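Local coordinates for uncharacterized protein (Legionella pneumophila subsp. pneumophila, PDB 5T2X) that is of unknown function but folds as a single, almost wholly alpha-helical chain without beta strands, belonging to the DUF5630 family, at residues D67-H72 against Q93-I98; F81-Y86 against C131-N136; E121-S126 against N136-W141; W169-L174 against N219-K224. One frame throughout, in Å; residues are numbered along the deposited sequence.

Contact 1: residues D67-H72 against Q93-I98; sequences DIWRTH and QLVKGI
W69 and V95 face each other where helix 66-76 lies against helix 91-111, their CA atoms 6.5 Å apart. The axes of the two short segments approach to 9.4 Å, with N-to-C directions only 39° from parallel, so this is a helix pair running in broadly the same direction.

Most of the contact is apolar. V95 spreads its two methyls over one turn of the partner helix. CG1, carried anti to the backbone N (chi1 172°), lies at the edge of the indole, near its plane, 4.1 Å from W69 CE3. The same methyl meets H72 CB at 4.0 Å, and so sits between two side chains that follow each other at a spacing of three residues. The other methyl, V95 CG2, turns to the backbone and comes within 3.3 Å of W69 O.

A second kind of touch comes from the aliphatic part of a lysine. Extended beyond CG, the K96 chain brings its CE to 3.5 Å from W69 CH2, approaching the ring obliquely. Its NZ lies farther on, where E61 offers a long, weak ion pair.

The indole N-H finds its partner outside the two segments: W69 NE1 donates to C60 O, which helps fix the rotation of the indole. L43 and L46 of helix 43-52 touch the same side chains and extend the apolar layer to a third helix.

Chemically, then, the two segments are held by shape and burial, while the one polar atom of the tryptophan side chain is satisfied by C60, at the end of helix 54-60.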
# COMPACT_ATOMS: atom_id res chain seq x y z
N ASP A 67 15.01 -14.03 4.07
CA ASP A 67 14.28 -15.27 4.30
C ASP A 67 13.58 -15.28 5.65
O ASP A 67 12.60 -16.02 5.82
CB ASP A 67 15.22 -16.46 4.19
CG ASP A 67 16.30 -16.44 5.25
OD1 ASP A 67 17.30 -15.72 5.06
OD2 ASP A 67 16.15 -17.14 6.28
N ILE A 68 14.06 -14.48 6.61
CA ILE A 68 13.37 -14.35 7.88
C ILE A 68 11.97 -13.81 7.66
O ILE A 68 10.99 -14.28 8.26
CB ILE A 68 14.18 -13.46 8.84
CG1 ILE A 68 15.56 -14.07 9.11
CG2 ILE A 68 13.41 -13.24 10.14
CD1 ILE A 68 16.42 -13.23 10.03
N TRP A 69 11.84 -12.81 6.79
CA TRP A 69 10.54 -12.20 6.53
C TRP A 69 9.68 -13.06 5.61
O TRP A 69 8.45 -13.11 5.78
CB TRP A 69 10.73 -10.80 5.92
CG TRP A 69 11.57 -9.90 6.78
CD1 TRP A 69 12.87 -9.54 6.57
CD2 TRP A 69 11.18 -9.26 8.00
NE1 TRP A 69 13.30 -8.71 7.57
CE2 TRP A 69 12.28 -8.52 8.46
CE3 TRP A 69 9.99 -9.24 8.74
CZ2 TRP A 69 12.24 -7.77 9.64
CZ3 TRP A 69 9.95 -8.49 9.90
CH2 TRP A 69 11.07 -7.77 10.34
N ARG A 70 10.29 -13.75 4.65
CA ARG A 70 9.52 -14.59 3.74
C ARG A 70 8.85 -15.74 4.47
O ARG A 70 7.74 -16.15 4.10
CB ARG A 70 10.41 -15.13 2.62
CG ARG A 70 10.85 -14.08 1.63
CD ARG A 70 11.37 -14.71 0.35
NE ARG A 70 11.76 -13.67 -0.61
CZ ARG A 70 12.96 -13.10 -0.64
NH1 ARG A 70 13.89 -13.47 0.23
NH2 ARG A 70 13.23 -12.16 -1.54
N THR A 71 9.49 -16.27 5.51
CA THR A 71 8.85 -17.29 6.33
C THR A 71 7.58 -16.76 6.97
O THR A 71 6.54 -17.44 6.97
CB THR A 71 9.83 -17.79 7.40
OG1 THR A 71 10.96 -18.40 6.77
CG2 THR A 71 9.15 -18.80 8.31
N HIS A 72 7.63 -15.54 7.51
CA HIS A 72 6.43 -14.93 8.07
C HIS A 72 5.42 -14.58 6.98
O HIS A 72 4.21 -14.70 7.19
CB HIS A 72 6.80 -13.69 8.88
CG HIS A 72 7.54 -13.99 10.14
ND1 HIS A 72 6.95 -14.61 11.22
CD2 HIS A 72 8.83 -13.76 10.50
CE1 HIS A 72 7.84 -14.75 12.19
NE2 HIS A 72 8.99 -14.24 11.78
N GLN A 93 9.03 -4.63 4.55
CA GLN A 93 7.96 -3.65 4.44
C GLN A 93 6.63 -4.33 4.14
O GLN A 93 5.58 -3.92 4.65
CB GLN A 93 8.29 -2.62 3.37
CG GLN A 93 9.49 -1.75 3.71
CD GLN A 93 9.84 -0.79 2.59
OE1 GLN A 93 9.93 -1.18 1.43
NE2 GLN A 93 10.04 0.48 2.94
N LEU A 94 6.66 -5.37 3.31
CA LEU A 94 5.43 -6.10 3.00
C LEU A 94 4.89 -6.82 4.22
O LEU A 94 3.68 -6.77 4.50
CB LEU A 94 5.68 -7.08 1.85
CG LEU A 94 4.49 -7.95 1.43
CD1 LEU A 94 3.33 -7.09 0.96
CD2 LEU A 94 4.92 -8.93 0.35
N VAL A 95 5.76 -7.49 4.97
CA VAL A 95 5.32 -8.27 6.13
C VAL A 95 4.87 -7.34 7.26
O VAL A 95 3.82 -7.55 7.87
CB VAL A 95 6.43 -9.23 6.59
CG1 VAL A 95 6.05 -9.88 7.91
CG2 VAL A 95 6.69 -10.28 5.53
N LYS A 96 5.67 -6.32 7.56
CA LYS A 96 5.29 -5.37 8.60
C LYS A 96 3.99 -4.65 8.24
O LYS A 96 3.13 -4.44 9.10
CB LYS A 96 6.40 -4.36 8.84
CG LYS A 96 7.68 -4.93 9.42
CD LYS A 96 8.73 -3.84 9.55
CE LYS A 96 10.07 -4.39 10.00
NZ LYS A 96 11.11 -3.33 10.01
N GLY A 97 3.84 -4.28 6.97
CA GLY A 97 2.62 -3.61 6.55
C GLY A 97 1.39 -4.48 6.71
O GLY A 97 0.33 -4.01 7.14
N ILE A 98 1.51 -5.77 6.37
CA ILE A 98 0.40 -6.69 6.55
C ILE A 98 0.11 -6.90 8.03
O ILE A 98 -1.05 -6.93 8.45
CB ILE A 98 0.70 -8.03 5.84
CG1 ILE A 98 0.72 -7.83 4.32
CG2 ILE A 98 -0.33 -9.09 6.23
CD1 ILE A 98 1.29 -9.01 3.57

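Contact 2: residues F81-Y86 against C131-N136; sequences FSFEEY and CFYAYN
F83 and Y133 each place CG anti to the carbonyl carbon (chi1 -70° and -52°), and these torsions send the two rings toward each other from opposite directions. They bridge two different elements of an all-helical fold: the irregular 81-86 segment, which is part of the loop between helix 66-76 and helix 91-111, and the first turn of helix 132-147, just past the N-cap position at C131.

The rings meet at their rims. Y133 OH lies at the edge of the F83 ring, near its plane, 3.3 Å from F83 CE2, and the carbons F83 CE2 and Y133 CE2 follow at 4.1 Å. Neither ring covers the face of the other. One face of F83 is instead taken by F81, whose CE2 stands 3.5 Å above the F83 ring plane, over its centre. The tyrosine thus reaches the rim of a ring whose face is covered by F81 of the same loop.

The hydroxyl probably also bonds N219 O near the end of helix 211-220, though the pair is modelled so short that its detail is doubtful, and the ring of F222 lies at about 15° to that of Y133. The same helix holds the loop directly: N218 ND2 bonds S82 O, and N219 ND2 bonds E84 O. L73 and F76 of helix 66-76 touch F83.

F81 adds a looser touch of its own, with F81 CZ 4.5 Å from Y133 OH.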
# COMPACT_ATOMS: atom_id res chain seq x y z
N PHE A 81 -5.37 -18.26 -1.56
CA PHE A 81 -4.75 -16.95 -1.72
C PHE A 81 -3.36 -16.97 -1.10
O PHE A 81 -3.18 -17.49 0.00
CB PHE A 81 -5.59 -15.83 -1.09
CG PHE A 81 -4.86 -14.52 -0.97
CD1 PHE A 81 -4.48 -13.83 -2.11
CD2 PHE A 81 -4.54 -13.99 0.26
CE1 PHE A 81 -3.80 -12.63 -2.02
CE2 PHE A 81 -3.86 -12.79 0.37
CZ PHE A 81 -3.49 -12.11 -0.78
N SER A 82 -2.40 -16.39 -1.81
CA SER A 82 -1.03 -16.28 -1.33
C SER A 82 -0.49 -14.91 -1.71
O SER A 82 -0.66 -14.47 -2.85
CB SER A 82 -0.14 -17.38 -1.91
OG SER A 82 -0.59 -18.67 -1.50
N PHE A 83 0.15 -14.24 -0.76
CA PHE A 83 0.76 -12.95 -1.04
C PHE A 83 1.94 -13.11 -1.99
O PHE A 83 2.64 -14.13 -1.98
CB PHE A 83 1.23 -12.28 0.26
CG PHE A 83 0.11 -11.82 1.14
CD1 PHE A 83 -0.36 -12.60 2.18
CD2 PHE A 83 -0.49 -10.58 0.93
CE1 PHE A 83 -1.39 -12.17 2.99
CE2 PHE A 83 -1.52 -10.15 1.74
CZ PHE A 83 -1.97 -10.94 2.77
N GLU A 84 2.15 -12.09 -2.81
CA GLU A 84 3.25 -12.07 -3.76
C GLU A 84 4.10 -10.83 -3.53
O GLU A 84 3.60 -9.78 -3.10
CB GLU A 84 2.74 -12.10 -5.21
CG GLU A 84 1.85 -13.29 -5.53
CD GLU A 84 1.40 -13.32 -6.98
OE1 GLU A 84 1.97 -12.57 -7.80
OE2 GLU A 84 0.48 -14.11 -7.30
N GLU A 85 5.39 -10.94 -3.82
CA GLU A 85 6.33 -9.85 -3.65
C GLU A 85 6.52 -9.11 -4.97
O GLU A 85 6.46 -9.71 -6.05
CB GLU A 85 7.68 -10.36 -3.15
CG GLU A 85 7.59 -11.28 -1.95
CD GLU A 85 8.93 -11.87 -1.56
OE1 GLU A 85 9.95 -11.15 -1.66
OE2 GLU A 85 8.97 -13.05 -1.16
N TYR A 86 6.74 -7.80 -4.87
CA TYR A 86 7.02 -6.98 -6.05
C TYR A 86 7.66 -5.68 -5.61
O TYR A 86 7.24 -5.11 -4.59
CB TYR A 86 5.75 -6.70 -6.86
CG TYR A 86 4.63 -6.04 -6.08
CD1 TYR A 86 4.49 -4.66 -6.06
CD2 TYR A 86 3.71 -6.80 -5.37
CE1 TYR A 86 3.47 -4.05 -5.35
CE2 TYR A 86 2.68 -6.20 -4.66
CZ TYR A 86 2.57 -4.83 -4.66
OH TYR A 86 1.55 -4.23 -3.95
N CYS A 131 2.03 0.02 3.17
CA CYS A 131 1.07 -1.03 2.89
C CYS A 131 -0.12 -0.46 2.12
O CYS A 131 -0.69 0.57 2.50
CB CYS A 131 0.60 -1.68 4.18
SG CYS A 131 -0.63 -2.99 3.96
N PHE A 132 -0.50 -1.13 1.03
CA PHE A 132 -1.62 -0.66 0.21
C PHE A 132 -2.92 -0.66 1.00
O PHE A 132 -3.75 0.24 0.85
CB PHE A 132 -1.76 -1.50 -1.05
CG PHE A 132 -2.99 -1.18 -1.86
CD1 PHE A 132 -2.97 -0.14 -2.78
CD2 PHE A 132 -4.16 -1.91 -1.69
CE1 PHE A 132 -4.10 0.16 -3.52
CE2 PHE A 132 -5.29 -1.61 -2.43
CZ PHE A 132 -5.26 -0.57 -3.35
N TYR A 133 -3.13 -1.69 1.83
CA TYR A 133 -4.34 -1.76 2.63
C TYR A 133 -4.46 -0.55 3.55
O TYR A 133 -5.56 -0.01 3.75
CB TYR A 133 -4.36 -3.05 3.45
CG TYR A 133 -4.14 -4.31 2.64
CD1 TYR A 133 -4.77 -4.50 1.42
CD2 TYR A 133 -3.30 -5.31 3.11
CE1 TYR A 133 -4.56 -5.65 0.69
CE2 TYR A 133 -3.08 -6.46 2.39
CZ TYR A 133 -3.72 -6.63 1.17
OH TYR A 133 -3.50 -7.78 0.45
N ALA A 134 -3.34 -0.10 4.12
CA ALA A 134 -3.37 1.05 5.01
C ALA A 134 -3.67 2.33 4.25
O ALA A 134 -4.50 3.14 4.69
CB ALA A 134 -2.04 1.16 5.76
N TYR A 135 -2.99 2.54 3.12
CA TYR A 135 -3.26 3.73 2.31
C TYR A 135 -4.71 3.75 1.85
O TYR A 135 -5.35 4.82 1.83
CB TYR A 135 -2.32 3.77 1.11
CG TYR A 135 -0.91 4.20 1.44
CD1 TYR A 135 -0.67 5.19 2.39
CD2 TYR A 135 0.19 3.62 0.81
CE1 TYR A 135 0.61 5.60 2.70
CE2 TYR A 135 1.48 4.02 1.12
CZ TYR A 135 1.69 5.01 2.06
OH TYR A 135 2.97 5.41 2.37
N ASN A 136 -5.26 2.60 1.48
CA ASN A 136 -6.66 2.54 1.05
C ASN A 136 -7.59 2.87 2.21
O ASN A 136 -8.53 3.66 2.05
CB ASN A 136 -6.97 1.15 0.49
CG ASN A 136 -8.39 1.04 -0.03
OD1 ASN A 136 -8.96 2.02 -0.52
ND2 ASN A 136 -8.97 -0.14 0.09

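Contact 3: residues E121-S126 against N136-W141; sequences EFLKKS and NSLSTW
L123 and L138 mark the closest CA pair, 7.0 Å apart, between two helical segments whose axes come to 10.2 Å and whose N-to-C directions differ by 130°. The two leucine side chains run antiparallel alongside one another, each with CG anti to its carbonyl carbon. L138 CD2 packs on L123 CB at 3.8 Å, and its other methyl, CD1, turns to the backbone, 3.8 Å from L123 O. Both L138 methyls thus meet L123, and L138 CD1 also comes loosely, at 4.4 Å, to K124 CG, on the exposed side.

L123 CD1 in turn lies 3.6 Å from S137 OG. That oxygen is anti to the backbone N (chi1 -178°), a torsion that brings it alongside both methyls of L123.

Helices 117-128 and 132-147 are consecutive and joined by a short turn, so the contact lies between the arms of a splayed helical hairpin. F115 borders it, touching L123 and S137 and meeting the W141 ring, while Y160 of helix 153-167 packs on L138.

Within the second helix, the side chain of S139 folds back onto the backbone, its OG donating to N136 O over 2.8 Å. The donor stands 36° out of the carbonyl plane, on the same face from which T140 N reaches this oxygen.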
# COMPACT_ATOMS: atom_id res chain seq x y z
N GLU A 121 -3.78 4.38 14.88
CA GLU A 121 -2.37 4.28 15.24
C GLU A 121 -1.70 3.12 14.50
O GLU A 121 -0.57 3.26 14.02
CB GLU A 121 -2.23 4.13 16.75
CG GLU A 121 -0.81 4.17 17.27
CD GLU A 121 -0.75 4.45 18.76
OE1 GLU A 121 -1.20 5.53 19.19
OE2 GLU A 121 -0.25 3.58 19.51
N PHE A 122 -2.38 1.98 14.40
CA PHE A 122 -1.82 0.86 13.65
C PHE A 122 -1.88 1.11 12.15
O PHE A 122 -0.99 0.67 11.41
CB PHE A 122 -2.55 -0.44 14.00
CG PHE A 122 -2.05 -1.09 15.25
CD1 PHE A 122 -0.77 -1.61 15.32
CD2 PHE A 122 -2.87 -1.20 16.37
CE1 PHE A 122 -0.31 -2.22 16.48
CE2 PHE A 122 -2.42 -1.81 17.52
CZ PHE A 122 -1.14 -2.32 17.58
N LEU A 123 -2.92 1.80 11.67
CA LEU A 123 -3.00 2.11 10.24
C LEU A 123 -1.83 2.97 9.80
O LEU A 123 -1.29 2.79 8.70
CB LEU A 123 -4.33 2.79 9.92
CG LEU A 123 -5.57 1.90 9.86
CD1 LEU A 123 -6.80 2.72 9.54
CD2 LEU A 123 -5.39 0.79 8.83
N LYS A 124 -1.41 3.92 10.64
CA LYS A 124 -0.30 4.79 10.28
C LYS A 124 1.04 4.08 10.36
O LYS A 124 1.94 4.36 9.56
CB LYS A 124 -0.31 6.04 11.18
CG LYS A 124 -1.50 6.95 10.91
CD LYS A 124 -1.50 8.17 11.80
CE LYS A 124 -2.70 9.06 11.50
NZ LYS A 124 -2.77 10.25 12.40
N LYS A 125 1.20 3.15 11.31
CA LYS A 125 2.39 2.31 11.31
C LYS A 125 2.40 1.40 10.09
O LYS A 125 3.47 1.14 9.51
CB LYS A 125 2.46 1.48 12.59
CG LYS A 125 2.53 2.31 13.86
CD LYS A 125 2.42 1.44 15.10
CE LYS A 125 3.61 0.51 15.23
NZ LYS A 125 4.89 1.25 15.38
N SER A 126 1.23 0.92 9.67
CA SER A 126 1.14 0.12 8.46
C SER A 126 1.44 0.97 7.22
O SER A 126 2.12 0.51 6.30
CB SER A 126 -0.24 -0.52 8.35
OG SER A 126 -0.34 -1.35 7.21
N ASN A 136 -5.26 2.60 1.48
CA ASN A 136 -6.66 2.54 1.05
C ASN A 136 -7.59 2.87 2.21
O ASN A 136 -8.53 3.66 2.05
CB ASN A 136 -6.97 1.15 0.49
CG ASN A 136 -8.39 1.04 -0.03
OD1 ASN A 136 -8.96 2.02 -0.52
ND2 ASN A 136 -8.97 -0.14 0.09
N SER A 137 -7.35 2.29 3.38
CA SER A 137 -8.22 2.53 4.52
C SER A 137 -8.06 3.94 5.06
O SER A 137 -9.05 4.57 5.47
CB SER A 137 -7.94 1.50 5.62
OG SER A 137 -8.81 1.67 6.72
N LEU A 138 -6.83 4.47 5.07
CA LEU A 138 -6.62 5.83 5.55
C LEU A 138 -7.24 6.87 4.62
O LEU A 138 -7.73 7.90 5.09
CB LEU A 138 -5.13 6.11 5.72
CG LEU A 138 -4.47 5.52 6.97
CD1 LEU A 138 -2.97 5.74 6.94
CD2 LEU A 138 -5.07 6.15 8.22
N SER A 139 -7.23 6.61 3.30
CA SER A 139 -7.87 7.55 2.38
C SER A 139 -9.38 7.57 2.57
O SER A 139 -10.01 8.62 2.41
CB SER A 139 -7.52 7.19 0.93
OG SER A 139 -8.05 5.94 0.56
N THR A 140 -9.98 6.42 2.90
CA THR A 140 -11.40 6.41 3.25
C THR A 140 -11.65 7.19 4.53
O THR A 140 -12.63 7.95 4.62
CB THR A 140 -11.89 4.97 3.39
OG1 THR A 140 -11.77 4.29 2.13
CG2 THR A 140 -13.35 4.94 3.84
N TRP A 141 -10.78 7.03 5.52
CA TRP A 141 -10.92 7.77 6.78
C TRP A 141 -10.86 9.27 6.54
O TRP A 141 -11.68 10.02 7.07
CB TRP A 141 -9.82 7.32 7.75
CG TRP A 141 -9.61 8.26 8.90
CD1 TRP A 141 -10.41 8.42 10.00
CD2 TRP A 141 -8.50 9.15 9.09
NE1 TRP A 141 -9.87 9.36 10.84
CE2 TRP A 141 -8.70 9.82 10.31
CE3 TRP A 141 -7.35 9.44 8.34
CZ2 TRP A 141 -7.80 10.77 10.80
CZ3 TRP A 141 -6.46 10.38 8.82
CH2 TRP A 141 -6.69 11.03 10.04

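Contact 4: residues W169-L174 against N219-K224; sequences WTPGYL and NAYFGK
Y221 lays its side chain obliquely across P171. From CB, the first torsion (chi1 -47°) sets CG anti to the carbonyl carbon, and the ring then runs on toward helix 169-185. The preceding residue lines its path, with A220 CB 4.0 Å above the ring plane, over the centre. Farther out, Y221 CE2 meets P171 CG at 3.9 Å, and CZ passes P171 CB at 4.0 Å. At the tip, Y221 OH lies 3.5 Å from P171 CA, and L174 CD1 approaches the same oxygen to 3.6 Å. P171 is also touched by A220, the CB atoms of the two residues being 3.5 Å apart, so the pyrrolidine is shared between a methyl and an aromatic ring.

The tyrosine occupies the point where helix 211-220 stops. F222, with positive phi, is the C-prime residue of a Schellman motif, and a type I' turn from Y221 to K224 reverses the chain.

P171 also packs on A216 and I217 of helix 211-220, and L174 on A204 of helix 191-207. The contact thus joins the N-terminal part of helix 169-185 to the C-terminal end of helix 211-220, with helix 191-207 alongside, in a chain without strands.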
# COMPACT_ATOMS: atom_id res chain seq x y z
N TRP A 169 1.48 0.14 -8.19
CA TRP A 169 1.25 -0.13 -9.62
C TRP A 169 -0.22 0.12 -9.97
O TRP A 169 -0.74 1.21 -9.66
CB TRP A 169 1.76 -1.53 -9.92
CG TRP A 169 3.25 -1.67 -9.82
CD1 TRP A 169 3.98 -1.86 -8.68
CD2 TRP A 169 4.18 -1.64 -10.90
NE1 TRP A 169 5.31 -1.94 -8.99
CE2 TRP A 169 5.47 -1.81 -10.35
CE3 TRP A 169 4.06 -1.48 -12.29
CZ2 TRP A 169 6.62 -1.83 -11.13
CZ3 TRP A 169 5.21 -1.50 -13.06
CH2 TRP A 169 6.47 -1.67 -12.48
N THR A 170 -0.91 -0.83 -10.60
CA THR A 170 -2.27 -0.57 -11.07
C THR A 170 -3.26 -0.37 -9.93
O THR A 170 -4.04 0.60 -9.99
CB THR A 170 -2.71 -1.70 -12.02
OG1 THR A 170 -1.99 -1.59 -13.25
CG2 THR A 170 -4.21 -1.62 -12.30
N PRO A 171 -3.32 -1.21 -8.90
CA PRO A 171 -4.26 -0.93 -7.80
C PRO A 171 -4.00 0.41 -7.12
O PRO A 171 -4.95 1.02 -6.61
CB PRO A 171 -4.03 -2.10 -6.83
CG PRO A 171 -3.55 -3.20 -7.70
CD PRO A 171 -2.68 -2.53 -8.72
N GLY A 172 -2.75 0.87 -7.09
CA GLY A 172 -2.48 2.19 -6.54
C GLY A 172 -3.09 3.30 -7.37
O GLY A 172 -3.74 4.21 -6.84
N TYR A 173 -2.89 3.25 -8.69
CA TYR A 173 -3.46 4.28 -9.55
C TYR A 173 -4.98 4.16 -9.65
O TYR A 173 -5.66 5.17 -9.85
CB TYR A 173 -2.83 4.21 -10.94
CG TYR A 173 -1.47 4.87 -11.00
CD1 TYR A 173 -1.35 6.23 -11.25
CD2 TYR A 173 -0.31 4.14 -10.78
CE1 TYR A 173 -0.11 6.84 -11.29
CE2 TYR A 173 0.93 4.74 -10.82
CZ TYR A 173 1.02 6.10 -11.08
OH TYR A 173 2.26 6.70 -11.12
N LEU A 174 -5.52 2.95 -9.50
CA LEU A 174 -6.97 2.82 -9.43
C LEU A 174 -7.52 3.46 -8.16
O LEU A 174 -8.62 4.03 -8.18
CB LEU A 174 -7.38 1.35 -9.51
CG LEU A 174 -7.32 0.73 -10.91
CD1 LEU A 174 -7.81 -0.71 -10.87
CD2 LEU A 174 -8.14 1.55 -11.89
N ASN A 219 -2.35 -9.05 -4.60
CA ASN A 219 -2.35 -8.70 -3.19
C ASN A 219 -3.49 -7.75 -2.84
O ASN A 219 -4.16 -7.93 -1.82
CB ASN A 219 -1.01 -8.07 -2.80
CG ASN A 219 0.15 -9.04 -2.90
OD1 ASN A 219 0.01 -10.13 -3.47
ND2 ASN A 219 1.29 -8.66 -2.36
N ALA A 220 -3.72 -6.74 -3.68
CA ALA A 220 -4.66 -5.68 -3.32
C ALA A 220 -6.09 -6.20 -3.20
O ALA A 220 -6.84 -5.77 -2.32
CB ALA A 220 -4.59 -4.55 -4.34
N TYR A 221 -6.48 -7.12 -4.08
CA TYR A 221 -7.84 -7.63 -4.11
C TYR A 221 -7.93 -9.08 -3.64
O TYR A 221 -8.95 -9.73 -3.86
CB TYR A 221 -8.43 -7.48 -5.51
CG TYR A 221 -8.17 -6.10 -6.09
CD1 TYR A 221 -8.65 -4.96 -5.45
CD2 TYR A 221 -7.44 -5.94 -7.26
CE1 TYR A 221 -8.42 -3.70 -5.97
CE2 TYR A 221 -7.20 -4.68 -7.78
CZ TYR A 221 -7.69 -3.57 -7.13
OH TYR A 221 -7.46 -2.31 -7.65
N PHE A 222 -6.87 -9.59 -3.00
CA PHE A 222 -6.87 -10.93 -2.40
C PHE A 222 -7.18 -12.00 -3.44
O PHE A 222 -7.94 -12.94 -3.18
CB PHE A 222 -7.83 -11.00 -1.22
CG PHE A 222 -7.63 -9.91 -0.20
CD1 PHE A 222 -6.61 -10.00 0.73
CD2 PHE A 222 -8.46 -8.80 -0.18
CE1 PHE A 222 -6.41 -9.00 1.66
CE2 PHE A 222 -8.27 -7.80 0.75
CZ PHE A 222 -7.25 -7.90 1.68
N GLY A 223 -6.58 -11.87 -4.62
CA GLY A 223 -6.74 -12.86 -5.67
C GLY A 223 -8.08 -12.87 -6.37
O GLY A 223 -8.28 -13.69 -7.27
N LYS A 224 -9.01 -11.99 -5.99
CA LYS A 224 -10.34 -11.97 -6.57
C LYS A 224 -10.42 -11.15 -7.86
O LYS A 224 -11.52 -10.94 -8.37
CB LYS A 224 -11.36 -11.45 -5.55
CG LYS A 224 -11.81 -12.51 -4.56
CD LYS A 224 -12.84 -11.97 -3.57
CE LYS A 224 -12.21 -10.97 -2.61
NZ LYS A 224 -13.17 -10.52 -1.57

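Contact 2 lies nearest the middle of the chain, its centre about 6 Å from the chain's centre, and it touches the other three. The R70 NE to E85 OE2 salt bridge (2.9 Å) ties it to contact 1, as does packing of I98 CD1 on F83 CE2 (3.5 Å). Contact 3 shares N136 and helix 132-147 with it. Contact 4 is closest, with centres about 8 Å apart, and F132 CE1 packs on P171 O at 3.3 Å. Contacts 1 and 3, about 19 Å apart between centres, still touch, through a probable hydrogen bond between S126 OG and G97 O (2.7 Å). Contacts 3 and 4 do not touch. No active site or ligand is known here, so only the fold relates the four.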